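Local coordinates for protein endo-n-acetyl-beta-d-glucosaminidase (Hypocrea jecorina, PDB 4AC1) that cleaves N-linked glycans between the two N-acetylglucosamines of their chitobiose core as a family 18 glycoside hydrolase, and deglycosylates the cellulases of its own fungus, at residues A[2-10]-A[32-40]; A[89-97]-A[129-138]. All coordinates share one frame; numbering follows the deposited sequence.

From the N terminus, the chain first builds strand 4-9, passes through the short helix 24-27 and returns as strand 35-42; contact 1 closes this excursion by zipping the two strands together in the barrel wall. The chain then forms strand 77-83, and the loop holding residues 89-97 leads into helix 100-116 and strand 121-125. Contact 2 closes that second excursion, where the loop meets the start of helix 132-146. The two contacts follow in series, neither nesting nor crossing, with centres about 25 Å apart. Contact 1 ties neighbouring strands near the middle of the fold, whereas contact 2 joins a loop to the outer layer of helices.

Contact 1: A[2-10]-A[32-40]; sequences LPRLIVYFQ and ALTHLIVCS
Strands 4-9 and 35-40 run parallel, their axes 4.7 Å apart at closest and crossing at -22°, as neighbours in the TIM-barrel wall of a GH18 enzyme, joined as a beta-alpha-beta unit. Val-7 N, Ile-37 N and Phe-9 N donate in turn to His-35 O, Val-7 O and Ile-37 O, stitching the strands alternately. Where the pairing begins, Leu-5 O accepts from both Thr-34 N and His-35 N, while Leu-5 N donates to Thr-34 OG1 at 2.9 Å. Thr-34 OG1 sits between its own backbone N and carbonyl carbon (chi1 60°) and also hydrogen-bonds to His-35 ND1 at 2.7 Å, which helps fix the imidazole's rotation.

Tyr-8, Ile-6 and Ile-37 face the barrel interior. Ile-37 CD1 lies over one face of the Tyr-8 ring, 4.1 Å from its centroid, in a CH-pi contact; the same methyl presses tightly on Ile-6 CG2, at 3.5 Å. Cys-39 SG approaches the ring's edge, in its plane. Tyr-8 OH hydrogen-bonds to Asp-123, the first residue of the DxDxE signature that begins in strand 121-125. On the other face Val-7 CG2 meets Leu-33 CD1 at 3.6 Å, while Leu-5 packs on helix 270-279. At the far end, Gln-10 NE2 donates to Ser-40 OG at 2.7 Å, with the oxygen exactly in the amide plane.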
loop_
_atom_site.group_PDB
_atom_site.type_symbol
_atom_site.label_atom_id
_atom_site.label_comp_id
_atom_site.label_asym_id
_atom_site.label_seq_id
_atom_site.Cartn_x
_atom_site.Cartn_y
_atom_site.Cartn_z
ATOM N N LEU A 2 -1.913 5.970 15.285
ATOM C CA LEU A 2 -0.717 6.376 14.568
ATOM C C LEU A 2 0.489 6.201 15.479
ATOM O O LEU A 2 0.386 6.405 16.702
ATOM C CB LEU A 2 -0.839 7.838 14.153
ATOM C CG LEU A 2 -2.028 8.211 13.270
ATOM C CD1 LEU A 2 -1.990 9.686 12.971
ATOM C CD2 LEU A 2 -2.055 7.406 11.971
ATOM N N PRO A 3 1.652 5.864 14.912
ATOM C CA PRO A 3 1.938 5.694 13.491
ATOM C C PRO A 3 1.611 4.293 12.976
ATOM O O PRO A 3 1.766 3.300 13.691
ATOM C CB PRO A 3 3.452 5.922 13.428
ATOM C CG PRO A 3 3.943 5.388 14.725
ATOM C CD PRO A 3 2.883 5.781 15.724
ATOM N N ARG A 4 1.173 4.222 11.727
ATOM C CA ARG A 4 0.947 2.935 11.067
ATOM C C ARG A 4 2.283 2.322 10.668
ATOM O O ARG A 4 3.246 3.048 10.358
ATOM C CB ARG A 4 0.077 3.114 9.826
ATOM C CG ARG A 4 -1.228 3.853 10.103
ATOM C CD ARG A 4 -2.010 4.048 8.824
ATOM N NE ARG A 4 -3.159 4.948 8.964
ATOM C CZ ARG A 4 -3.114 6.269 8.795
ATOM N NH1 ARG A 4 -1.971 6.874 8.533
ATOM N NH2 ARG A 4 -4.223 6.996 8.887
ATOM N N LEU A 5 2.353 0.993 10.707
ATOM C CA LEU A 5 3.465 0.259 10.128
ATOM C C LEU A 5 2.872 -0.734 9.160
ATOM O O LEU A 5 2.159 -1.663 9.564
ATOM C CB LEU A 5 4.305 -0.464 11.187
ATOM C CG LEU A 5 5.460 -1.323 10.646
ATOM C CD1 LEU A 5 6.443 -0.498 9.787
ATOM C CD2 LEU A 5 6.198 -2.044 11.767
ATOM N N ILE A 6 3.160 -0.526 7.882
ATOM C CA ILE A 6 2.483 -1.209 6.795
ATOM C C ILE A 6 3.512 -1.968 5.985
ATOM O O ILE A 6 4.552 -1.417 5.644
ATOM C CB ILE A 6 1.820 -0.168 5.882
ATOM C CG1 ILE A 6 0.757 0.624 6.659
ATOM C CG2 ILE A 6 1.229 -0.814 4.617
ATOM C CD1 ILE A 6 0.722 2.093 6.325
ATOM N N VAL A 7 3.242 -3.232 5.695
ATOM C CA VAL A 7 4.142 -4.060 4.885
ATOM C C VAL A 7 3.381 -4.602 3.678
ATOM O O VAL A 7 2.309 -5.225 3.830
ATOM C CB VAL A 7 4.708 -5.240 5.695
ATOM C CG1 VAL A 7 5.409 -6.262 4.773
ATOM C CG2 VAL A 7 5.647 -4.734 6.781
ATOM N N TYR A 8 3.912 -4.335 2.486
ATOM C CA TYR A 8 3.423 -4.946 1.259
ATOM C C TYR A 8 4.000 -6.345 1.095
ATOM O O TYR A 8 5.209 -6.561 1.289
ATOM C CB TYR A 8 3.818 -4.110 0.050
ATOM C CG TYR A 8 3.027 -2.828 -0.163
ATOM C CD1 TYR A 8 3.416 -1.617 0.415
ATOM C CD2 TYR A 8 1.886 -2.829 -0.967
ATOM C CE1 TYR A 8 2.676 -0.450 0.207
ATOM C CE2 TYR A 8 1.151 -1.667 -1.192
ATOM C CZ TYR A 8 1.556 -0.485 -0.601
ATOM O OH TYR A 8 0.847 0.678 -0.818
ATOM N N PHE A 9 3.124 -7.283 0.732
ATOM C CA PHE A 9 3.447 -8.704 0.634
ATOM C C PHE A 9 3.066 -9.152 -0.781
ATOM O O PHE A 9 1.914 -9.540 -1.027
ATOM C CB PHE A 9 2.643 -9.453 1.710
ATOM C CG PHE A 9 2.993 -10.917 1.863
ATOM C CD1 PHE A 9 4.096 -11.319 2.612
ATOM C CD2 PHE A 9 2.183 -11.893 1.295
ATOM C CE1 PHE A 9 4.401 -12.682 2.756
ATOM C CE2 PHE A 9 2.473 -13.246 1.433
ATOM C CZ PHE A 9 3.584 -13.641 2.166
ATOM N N GLN A 10 4.007 -9.009 -1.723
ATOM C CA GLN A 10 3.781 -9.364 -3.136
ATOM C C GLN A 10 4.369 -10.726 -3.485
ATOM O O GLN A 10 3.706 -11.559 -4.113
ATOM C CB GLN A 10 4.325 -8.314 -4.106
ATOM C CG GLN A 10 3.810 -8.562 -5.520
ATOM C CD GLN A 10 4.438 -7.675 -6.557
ATOM O OE1 GLN A 10 5.606 -7.839 -6.912
ATOM N NE2 GLN A 10 3.666 -6.744 -7.070
ATOM N N ALA A 32 5.302 -3.892 15.776
ATOM C CA ALA A 32 3.969 -3.313 15.898
ATOM C C ALA A 32 3.383 -3.123 14.509
ATOM O O ALA A 32 3.156 -1.994 14.060
ATOM C CB ALA A 32 4.009 -1.989 16.680
ATOM N N LEU A 33 3.178 -4.237 13.809
ATOM C CA LEU A 33 2.606 -4.184 12.475
ATOM C C LEU A 33 1.140 -3.798 12.565
ATOM O O LEU A 33 0.406 -4.413 13.328
ATOM C CB LEU A 33 2.710 -5.551 11.807
ATOM C CG LEU A 33 2.248 -5.609 10.352
ATOM C CD1 LEU A 33 3.242 -4.887 9.460
ATOM C CD2 LEU A 33 2.093 -7.040 9.904
ATOM N N THR A 34 0.712 -2.770 11.836
ATOM C CA THR A 34 -0.704 -2.405 11.846
ATOM C C THR A 34 -1.458 -2.901 10.613
ATOM O O THR A 34 -2.644 -3.177 10.705
ATOM C CB THR A 34 -0.904 -0.900 12.032
ATOM O OG1 THR A 34 -0.262 -0.208 10.960
ATOM C CG2 THR A 34 -0.312 -0.436 13.355
ATOM N N HIS A 35 -0.775 -3.009 9.469
ATOM C CA HIS A 35 -1.423 -3.366 8.210
ATOM C C HIS A 35 -0.539 -4.268 7.379
ATOM O O HIS A 35 0.657 -3.988 7.239
ATOM C CB HIS A 35 -1.729 -2.097 7.398
ATOM C CG HIS A 35 -2.641 -1.155 8.104
ATOM N ND1 HIS A 35 -2.194 -0.273 9.065
ATOM C CD2 HIS A 35 -3.984 -1.010 8.046
ATOM C CE1 HIS A 35 -3.226 0.391 9.556
ATOM N NE2 HIS A 35 -4.322 -0.045 8.958
ATOM N N LEU A 36 -1.131 -5.299 6.780
ATOM C CA LEU A 36 -0.446 -6.179 5.846
ATOM C C LEU A 36 -1.218 -6.059 4.535
ATOM O O LEU A 36 -2.440 -6.317 4.522
ATOM C CB LEU A 36 -0.446 -7.626 6.363
ATOM C CG LEU A 36 0.372 -8.716 5.642
ATOM C CD1 LEU A 36 -0.214 -9.131 4.293
ATOM C CD2 LEU A 36 1.867 -8.367 5.512
ATOM N N ILE A 37 -0.537 -5.666 3.455
ATOM C CA ILE A 37 -1.183 -5.455 2.161
ATOM C C ILE A 37 -0.792 -6.580 1.193
ATOM O O ILE A 37 0.349 -6.644 0.717
ATOM C CB ILE A 37 -0.877 -4.047 1.563
ATOM C CG1 ILE A 37 -1.254 -2.945 2.569
ATOM C CG2 ILE A 37 -1.643 -3.859 0.245
ATOM C CD1 ILE A 37 -1.033 -1.520 2.078
ATOM N N VAL A 38 -1.747 -7.480 0.948
ATOM C CA VAL A 38 -1.580 -8.593 0.008
ATOM C C VAL A 38 -1.710 -8.028 -1.405
ATOM O O VAL A 38 -2.671 -7.321 -1.712
ATOM C CB VAL A 38 -2.633 -9.695 0.253
ATOM C CG1 VAL A 38 -2.538 -10.811 -0.802
ATOM C CG2 VAL A 38 -2.452 -10.270 1.659
ATOM N N CYS A 39 -0.746 -8.345 -2.261
ATOM C CA CYS A 39 -0.664 -7.717 -3.576
ATOM C C CYS A 39 0.134 -8.599 -4.548
ATOM O O CYS A 39 0.764 -9.554 -4.109
ATOM C CB CYS A 39 -0.021 -6.326 -3.455
ATOM S SG CYS A 39 1.669 -6.290 -2.790
ATOM N N SER A 40 0.119 -8.310 -5.852
ATOM C CA SER A 40 -0.719 -7.296 -6.485
ATOM C C SER A 40 -1.888 -7.947 -7.201
ATOM O O SER A 40 -1.711 -8.840 -8.036
ATOM C CB SER A 40 0.083 -6.476 -7.493
ATOM O OG SER A 40 1.143 -5.784 -6.856
HETATM O O HOH W 1 3.243 0.828 14.464
#

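Contact 2: A[89-97]-A[129-138]; sequences SFNTQTLDS and PMSQQGIDRL
Asp-96 grips Ser-131 with both carboxylate oxygens: OD1 accepts from Ser-131 OG at 2.7 Å through its syn lone pair, and OD2 accepts from Ser-131 N at 2.9 Å, the donor lying 35° out of the carboxylate plane. Ser-131 is the N-cap of helix 132-146; its OG, while donating to Asp-96, accepts from Gly-134 N, the capping bond. Gly-134 has no side chain, so OD1 of Asp-96 can settle 3.3 Å from its CA. One turn on, Arg-137 NH2 donates almost straight (178°) to Ser-97 O at 3.0 Å, within the guanidinium plane, and weakly to Leu-95 O; a water joins its NE to Leu-95 O and Gly-134 O. Phe-103 adds a cation-pi contact to Arg-137.

Beneath this polar layer Met-130, CG anti to the backbone N (chi1 -175°) and the chain extended beyond, runs between Phe-90 and Leu-95, its flexible thioether touching both. SD meets the Phe-90 ring obliquely, 4.9 Å from the centroid, and CE reaches Leu-95 O. Leu-138 CD2 touches the ring's edge and also Leu-95 CD1, at 4.0 Å. Against the N terminus of helix 132-146, the Asp-96 carboxylate is probably favoured in its ionised form by the helix dipole and both Ser-131 donors.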
loop_
_atom_site.group_PDB
_atom_site.type_symbol
_atom_site.label_atom_id
_atom_site.label_comp_id
_atom_site.label_asym_id
_atom_site.label_seq_id
_atom_site.Cartn_x
_atom_site.Cartn_y
_atom_site.Cartn_z
ATOM N N SER A 89 -5.236 -2.636 -15.017
ATOM C CA SER A 89 -6.315 -2.540 -14.036
ATOM C C SER A 89 -7.079 -1.214 -14.091
ATOM O O SER A 89 -8.224 -1.149 -13.650
ATOM C CB SER A 89 -5.791 -2.764 -12.612
ATOM O OG SER A 89 -5.289 -4.076 -12.447
ATOM N N PHE A 90 -6.445 -0.176 -14.638
ATOM C CA PHE A 90 -6.982 1.188 -14.543
ATOM C C PHE A 90 -7.140 1.864 -15.895
ATOM O O PHE A 90 -7.211 3.092 -15.971
ATOM C CB PHE A 90 -6.092 2.061 -13.636
ATOM C CG PHE A 90 -5.882 1.496 -12.257
ATOM C CD1 PHE A 90 -6.953 1.297 -11.381
ATOM C CD2 PHE A 90 -4.603 1.156 -11.837
ATOM C CE1 PHE A 90 -6.744 0.766 -10.113
ATOM C CE2 PHE A 90 -4.396 0.626 -10.580
ATOM C CZ PHE A 90 -5.454 0.430 -9.724
ATOM N N ASN A 91 -7.187 1.078 -16.966
ATOM C CA ASN A 91 -7.318 1.668 -18.292
ATOM C C ASN A 91 -8.767 1.684 -18.782
ATOM O O ASN A 91 -9.682 1.261 -18.073
ATOM C CB ASN A 91 -6.327 1.052 -19.305
ATOM C CG ASN A 91 -6.612 -0.417 -19.619
ATOM O OD1 ASN A 91 -5.694 -1.181 -19.950
ATOM N ND2 ASN A 91 -7.859 -0.809 -19.543
ATOM N N THR A 92 -8.967 2.214 -19.985
ATOM C CA THR A 92 -10.313 2.374 -20.540
ATOM C C THR A 92 -11.008 1.045 -20.907
ATOM O O THR A 92 -12.198 1.035 -21.234
ATOM C CB THR A 92 -10.317 3.335 -21.753
ATOM O OG1 THR A 92 -9.297 2.947 -22.676
ATOM C CG2 THR A 92 -10.057 4.766 -21.296
ATOM N N GLN A 93 -10.267 -0.058 -20.837
ATOM C CA GLN A 93 -10.812 -1.401 -21.084
ATOM C C GLN A 93 -11.375 -2.014 -19.799
ATOM O O GLN A 93 -12.166 -2.963 -19.848
ATOM C CB GLN A 93 -9.742 -2.319 -21.688
ATOM C CG GLN A 93 -9.482 -2.090 -23.171
ATOM C CD GLN A 93 -8.765 -0.788 -23.467
ATOM O OE1 GLN A 93 -9.351 0.143 -24.022
ATOM N NE2 GLN A 93 -7.489 -0.716 -23.098
ATOM N N THR A 94 -10.966 -1.478 -18.647
ATOM C CA THR A 94 -11.372 -2.031 -17.356
ATOM C C THR A 94 -11.964 -0.941 -16.445
ATOM O O THR A 94 -13.057 -0.441 -16.719
ATOM C CB THR A 94 -10.230 -2.834 -16.688
ATOM O OG1 THR A 94 -9.098 -1.983 -16.507
ATOM C CG2 THR A 94 -9.826 -4.033 -17.550
ATOM N N LEU A 95 -11.264 -0.557 -15.376
ATOM C CA LEU A 95 -11.888 0.301 -14.362
ATOM C C LEU A 95 -12.012 1.771 -14.773
ATOM O O LEU A 95 -12.720 2.527 -14.122
ATOM C CB LEU A 95 -11.197 0.148 -12.997
ATOM C CG LEU A 95 -11.235 -1.230 -12.314
ATOM C CD1 LEU A 95 -10.432 -1.186 -11.019
ATOM C CD2 LEU A 95 -12.658 -1.687 -12.044
ATOM N N ASP A 96 -11.340 2.160 -15.858
ATOM C CA ASP A 96 -11.513 3.503 -16.416
ATOM C C ASP A 96 -12.447 3.480 -17.627
ATOM O O ASP A 96 -12.444 4.422 -18.416
ATOM C CB ASP A 96 -10.156 4.113 -16.802
ATOM C CG ASP A 96 -10.128 5.632 -16.708
ATOM O OD1 ASP A 96 -11.008 6.215 -16.056
ATOM O OD2 ASP A 96 -9.182 6.217 -17.273
ATOM N N SER A 97 -13.251 2.424 -17.771
ATOM C CA SER A 97 -14.106 2.305 -18.960
ATOM C C SER A 97 -15.229 3.323 -18.981
ATOM O O SER A 97 -15.930 3.475 -17.984
ATOM C CB SER A 97 -14.745 0.923 -19.057
ATOM O OG SER A 97 -15.574 0.851 -20.212
ATOM N N PRO A 129 -1.726 5.960 -16.375
ATOM C CA PRO A 129 -2.743 7.020 -16.316
ATOM C C PRO A 129 -4.185 6.522 -16.199
ATOM O O PRO A 129 -4.587 5.573 -16.892
ATOM C CB PRO A 129 -2.543 7.770 -17.638
ATOM C CG PRO A 129 -1.099 7.543 -17.963
ATOM C CD PRO A 129 -0.849 6.118 -17.552
ATOM N N MET A 130 -4.935 7.152 -15.297
ATOM C CA MET A 130 -6.375 6.940 -15.136
ATOM C C MET A 130 -7.021 8.319 -15.067
ATOM O O MET A 130 -6.446 9.235 -14.469
ATOM C CB MET A 130 -6.676 6.150 -13.855
ATOM C CG MET A 130 -8.127 5.781 -13.677
ATOM S SD MET A 130 -8.382 4.876 -12.146
ATOM C CE MET A 130 -9.934 4.033 -12.504
ATOM N N SER A 131 -8.202 8.471 -15.664
ATOM C CA SER A 131 -8.894 9.759 -15.669
ATOM C C SER A 131 -9.297 10.161 -14.266
ATOM O O SER A 131 -9.468 9.308 -13.384
ATOM C CB SER A 131 -10.127 9.724 -16.579
ATOM O OG SER A 131 -11.151 8.931 -15.998
ATOM N N GLN A 132 -9.445 11.468 -14.063
ATOM C CA GLN A 132 -9.991 11.986 -12.814
ATOM C C GLN A 132 -11.360 11.401 -12.493
ATOM O O GLN A 132 -11.624 10.991 -11.355
ATOM C CB GLN A 132 -10.085 13.512 -12.850
ATOM C CG GLN A 132 -10.200 14.129 -11.463
ATOM C CD GLN A 132 -8.873 14.078 -10.718
ATOM O OE1 GLN A 132 -7.851 14.521 -11.238
ATOM N NE2 GLN A 132 -8.879 13.513 -9.501
ATOM N N GLN A 133 -12.235 11.368 -13.499
ATOM C CA GLN A 133 -13.572 10.826 -13.306
ATOM C C GLN A 133 -13.508 9.355 -12.873
ATOM O O GLN A 133 -14.279 8.915 -12.019
ATOM C CB GLN A 133 -14.391 10.953 -14.588
ATOM C CG GLN A 133 -15.838 10.538 -14.405
ATOM C CD GLN A 133 -16.616 10.453 -15.701
ATOM O OE1 GLN A 133 -16.058 10.591 -16.789
ATOM N NE2 GLN A 133 -17.919 10.206 -15.589
ATOM N N GLY A 134 -12.602 8.607 -13.494
ATOM C CA GLY A 134 -12.445 7.183 -13.193
ATOM C C GLY A 134 -12.008 6.891 -11.760
ATOM O O GLY A 134 -12.609 6.059 -11.071
ATOM N N ILE A 135 -10.967 7.579 -11.290
ATOM C CA ILE A 135 -10.503 7.340 -9.918
ATOM C C ILE A 135 -11.524 7.827 -8.911
ATOM O O ILE A 135 -11.778 7.157 -7.908
ATOM C CB ILE A 135 -9.066 7.912 -9.623
ATOM C CG1 ILE A 135 -8.520 7.371 -8.291
ATOM C CG2 ILE A 135 -9.048 9.440 -9.650
ATOM C CD1 ILE A 135 -8.371 5.836 -8.266
ATOM N N ASP A 136 -12.131 8.982 -9.186
ATOM C CA ASP A 136 -13.146 9.512 -8.279
ATOM C C ASP A 136 -14.315 8.527 -8.126
ATOM O O ASP A 136 -14.787 8.271 -7.012
ATOM C CB ASP A 136 -13.666 10.877 -8.754
ATOM C CG ASP A 136 -12.625 12.005 -8.672
ATOM O OD1 ASP A 136 -11.439 11.802 -8.318
ATOM O OD2 ASP A 136 -13.015 13.151 -8.996
ATOM N N ARG A 137 -14.787 7.989 -9.253
ATOM C CA ARG A 137 -15.864 7.013 -9.252
ATOM C C ARG A 137 -15.467 5.765 -8.480
ATOM O O ARG A 137 -16.241 5.264 -7.677
ATOM C CB ARG A 137 -16.254 6.640 -10.684
ATOM C CG ARG A 137 -17.245 5.480 -10.772
ATOM C CD ARG A 137 -17.675 5.166 -12.189
ATOM N NE ARG A 137 -16.568 4.748 -13.045
ATOM C CZ ARG A 137 -16.683 4.491 -14.345
ATOM N NH1 ARG A 137 -17.860 4.628 -14.942
ATOM N NH2 ARG A 137 -15.624 4.114 -15.051
ATOM N N LEU A 138 -14.267 5.253 -8.728
ATOM C CA LEU A 138 -13.858 4.014 -8.088
ATOM C C LEU A 138 -13.857 4.129 -6.569
ATOM O O LEU A 138 -14.359 3.254 -5.871
ATOM C CB LEU A 138 -12.482 3.602 -8.600
ATOM C CG LEU A 138 -11.870 2.308 -8.065
ATOM C CD1 LEU A 138 -12.805 1.097 -8.251
ATOM C CD2 LEU A 138 -10.522 2.081 -8.735
HETATM O O HOH W 2 -13.978 4.059 -12.219
HETATM O O HOH W 3 -6.890 5.382 -18.463
HETATM O O HOH W 4 -18.583 3.765 -17.373
#